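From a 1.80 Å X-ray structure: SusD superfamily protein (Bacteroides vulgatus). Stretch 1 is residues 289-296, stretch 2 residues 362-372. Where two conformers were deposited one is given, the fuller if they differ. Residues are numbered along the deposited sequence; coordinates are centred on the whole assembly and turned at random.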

# COMPACT_ATOMS: atom_id res chain seq x y z
N ALA A 289 13.67 19.01 12.79
CA ALA A 289 13.43 20.45 12.85
C ALA A 289 12.12 20.80 13.59
O ALA A 289 11.94 21.95 13.95
CB ALA A 289 13.41 21.06 11.44
N ASP A 290 11.24 19.82 13.82
CA ASP A 290 9.98 20.01 14.54
C ASP A 290 9.84 18.99 15.66
O ASP A 290 9.03 18.07 15.54
CB ASP A 290 8.79 19.88 13.57
CG ASP A 290 7.47 20.41 14.15
OD1 ASP A 290 7.48 21.03 15.24
OD2 ASP A 290 6.44 20.21 13.50
N PRO A 291 10.60 19.18 16.76
CA PRO A 291 10.67 18.15 17.78
C PRO A 291 9.35 17.92 18.50
O PRO A 291 9.17 16.88 19.11
CB PRO A 291 11.74 18.68 18.77
CG PRO A 291 11.89 20.13 18.47
CD PRO A 291 11.50 20.32 17.04
N GLY A 292 8.43 18.87 18.40
CA GLY A 292 7.11 18.70 18.96
C GLY A 292 6.22 17.76 18.16
O GLY A 292 5.14 17.43 18.62
N ASP A 293 6.65 17.34 16.97
CA ASP A 293 5.83 16.42 16.16
C ASP A 293 6.16 15.00 16.56
O ASP A 293 7.32 14.57 16.41
CB ASP A 293 6.06 16.64 14.67
CG ASP A 293 5.02 15.95 13.82
OD1 ASP A 293 4.79 14.74 14.02
OD2 ASP A 293 4.42 16.60 12.93
N VAL A 294 5.16 14.27 17.04
CA VAL A 294 5.32 12.91 17.55
C VAL A 294 5.82 11.89 16.52
O VAL A 294 6.34 10.84 16.87
CB VAL A 294 3.99 12.37 18.19
CG1 VAL A 294 2.97 11.94 17.13
CG2 VAL A 294 4.26 11.21 19.12
N ARG A 295 5.64 12.17 15.23
CA ARG A 295 6.09 11.24 14.22
C ARG A 295 7.61 11.08 14.19
O ARG A 295 8.11 10.01 13.84
CB ARG A 295 5.48 11.59 12.86
CG ARG A 295 3.97 11.31 12.92
CD ARG A 295 3.17 11.96 11.83
NE ARG A 295 3.20 13.42 11.86
CZ ARG A 295 2.48 14.19 11.04
NH1 ARG A 295 1.66 13.63 10.14
NH2 ARG A 295 2.56 15.50 11.11
N GLY A 296 8.33 12.13 14.59
CA GLY A 296 9.78 12.08 14.76
C GLY A 296 10.26 11.17 15.87
O GLY A 296 11.39 10.73 15.83
N GLU A 362 -6.65 18.18 11.08
CA GLU A 362 -6.78 17.12 12.09
C GLU A 362 -5.54 16.27 12.19
O GLU A 362 -5.09 15.92 13.30
CB GLU A 362 -7.97 16.24 11.80
CG GLU A 362 -8.37 15.43 13.00
CD GLU A 362 -9.29 16.20 13.92
OE1 GLU A 362 -10.25 16.80 13.40
OE2 GLU A 362 -9.06 16.16 15.16
N ILE A 363 -4.94 15.96 11.04
CA ILE A 363 -3.74 15.12 11.01
C ILE A 363 -2.51 15.94 11.43
O ILE A 363 -1.62 15.47 12.17
CB ILE A 363 -3.53 14.49 9.62
CG1 ILE A 363 -4.73 13.58 9.28
CG2 ILE A 363 -2.17 13.74 9.53
CD1 ILE A 363 -4.98 12.41 10.26
N VAL A 364 -2.44 17.18 10.95
CA VAL A 364 -1.32 18.07 11.28
C VAL A 364 -1.24 18.28 12.78
O VAL A 364 -0.17 18.19 13.37
CB VAL A 364 -1.45 19.40 10.51
CG1 VAL A 364 -0.48 20.48 11.07
CG2 VAL A 364 -1.21 19.11 9.01
N LYS A 365 -2.39 18.55 13.39
CA LYS A 365 -2.45 18.87 14.80
C LYS A 365 -2.30 17.66 15.69
O LYS A 365 -1.84 17.78 16.83
CB LYS A 365 -3.74 19.64 15.12
CG LYS A 365 -3.74 21.00 14.46
CD LYS A 365 -5.08 21.75 14.62
CE LYS A 365 -5.00 23.12 13.95
NZ LYS A 365 -6.29 23.88 14.08
N ARG A 366 -2.73 16.50 15.22
CA ARG A 366 -2.47 15.27 15.97
C ARG A 366 -0.96 15.04 16.02
O ARG A 366 -0.44 14.61 17.03
CB ARG A 366 -3.17 14.05 15.35
CG ARG A 366 -3.09 12.77 16.21
CD ARG A 366 -1.85 11.95 15.94
NE ARG A 366 -1.72 11.58 14.52
CZ ARG A 366 -2.41 10.62 13.90
NH1 ARG A 366 -3.30 9.85 14.56
NH2 ARG A 366 -2.20 10.38 12.60
N GLY A 367 -0.27 15.32 14.92
CA GLY A 367 1.18 15.22 14.88
C GLY A 367 1.86 16.19 15.85
O GLY A 367 2.70 15.76 16.64
N ASN A 368 1.44 17.45 15.82
CA ASN A 368 1.94 18.50 16.72
C ASN A 368 0.83 19.55 16.90
O ASN A 368 0.49 20.24 15.94
CB ASN A 368 3.19 19.17 16.10
CG ASN A 368 3.79 20.25 17.00
OD1 ASN A 368 3.19 20.64 18.02
ND2 ASN A 368 4.98 20.77 16.61
N PRO A 369 0.24 19.65 18.09
CA PRO A 369 -0.88 20.57 18.27
C PRO A 369 -0.52 22.05 18.09
O PRO A 369 -1.45 22.88 17.94
CB PRO A 369 -1.36 20.28 19.71
CG PRO A 369 -0.18 19.69 20.38
CD PRO A 369 0.49 18.86 19.32
N ASP A 370 0.78 22.39 18.09
CA ASP A 370 1.23 23.76 17.85
C ASP A 370 1.24 24.15 16.35
O ASP A 370 1.49 25.30 16.03
CB ASP A 370 2.63 23.97 18.44
CG ASP A 370 2.67 23.81 19.96
OD1 ASP A 370 1.65 24.10 20.61
OD2 ASP A 370 3.73 23.40 20.47
N ASN A 371 1.00 23.19 15.46
CA ASN A 371 1.06 23.44 14.03
C ASN A 371 -0.33 23.59 13.45
O ASN A 371 -1.32 23.17 14.05
CB ASN A 371 1.76 22.25 13.31
CG ASN A 371 3.25 22.20 13.59
OD1 ASN A 371 3.84 23.17 14.04
ND2 ASN A 371 3.86 21.05 13.32
N GLU A 372 -0.40 24.22 12.29
CA GLU A 372 -1.67 24.32 11.56
C GLU A 372 -1.39 24.47 10.08
O GLU A 372 -0.26 24.74 9.68
CB GLU A 372 -2.45 25.53 12.07
CG GLU A 372 -1.77 26.87 11.81
CD GLU A 372 -2.61 28.09 12.22
OE1 GLU A 372 -3.66 27.92 12.89
OE2 GLU A 372 -2.16 29.21 11.88
O HOH W 1 6.35 23.54 14.93
O HOH W 2 4.04 19.36 20.73
O HOH W 3 2.43 18.54 12.41

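The contact joins a turn to the end of a helix. In stretch 1, a type I turn from Asp290 to Asp293, closed by Asp293 N to Asp290 O at 2.9 Å, leads into a 3-10 segment; in stretch 2, the helix runs through Gly367, and a second type I turn follows from Asn368 to Asn371. The backbones come nearest at Asp293 and Asn368, whose CA atoms lie 4.4 Å apart.

The main-chain link is made by the carbonyl of Gly367, near the helix end. Val294 N donates to Gly367 O at 2.9 Å, and Asp293 CA approaches the same Gly367 O at 3.2 Å in a CA-H...O contact. Glycine suits this position because a CB would point toward stretch 1 and lie only 2.5 Å from Arg295 NH2. Gly292 permits a similarly close approach from the turn of stretch 1: an ideal CB there would fall 3.0 Å from Asn368 ND2.

Asp290 has chi1 in the t well, which carries its carboxylate to two amides. Asn371 ND2 gives Asp290 OD2 a well-aligned hydrogen bond of 2.7 Å, whereas Asn368 ND2 makes weak bonds to Asp290 OD1 at 2.9 Å, where the angle is poor, and to Asp290 OD2 at 3.5 Å, where the distance is long. The pairing is chemically apt: a carboxylate offers only acceptors, and each asparagine supplies NH groups without adding charge.

Asn368 uses both ends of its amide. With chi1 at t and chi2 near -10°, its OD1 accepts from Asp370 N at 3.0 Å, bracing the start of its own turn while ND2 reaches across to Asp290. Asn371 adopts m instead; its OD1 receives a 2.7 Å hydrogen bond from water 1, which also donates to Asp290 OD1 at 2.8 Å.

The CA-to-CB bond of Asp293 points sideways, and its t rotamer places the carboxylate where Arg295 of the same stretch can donate to it. Asp293 OD1 accepts from both Arg295 N and Arg295 NE, each at 3.0 Å, while Arg295 NH2 meets Asp293 OD2 at 2.8 Å in a salt bridge. This two-pronged pairing holds the m, t, m arginine chain so that one guanidinium face is covered by Gly367 CA and Ile363 O. A flat cation packs closely here because glycine leaves its CA bare, with Arg295 NH2 4.0 Å from Gly367 CA; Ile363 CG2 adds a van der Waals contact, 3.9 Å from Arg295 NH1. Water 3 completes the join, donating to Asp293 OD2 and Val364 O, both at 2.8 Å, and accepting from Asn371 ND2 at 3.0 Å.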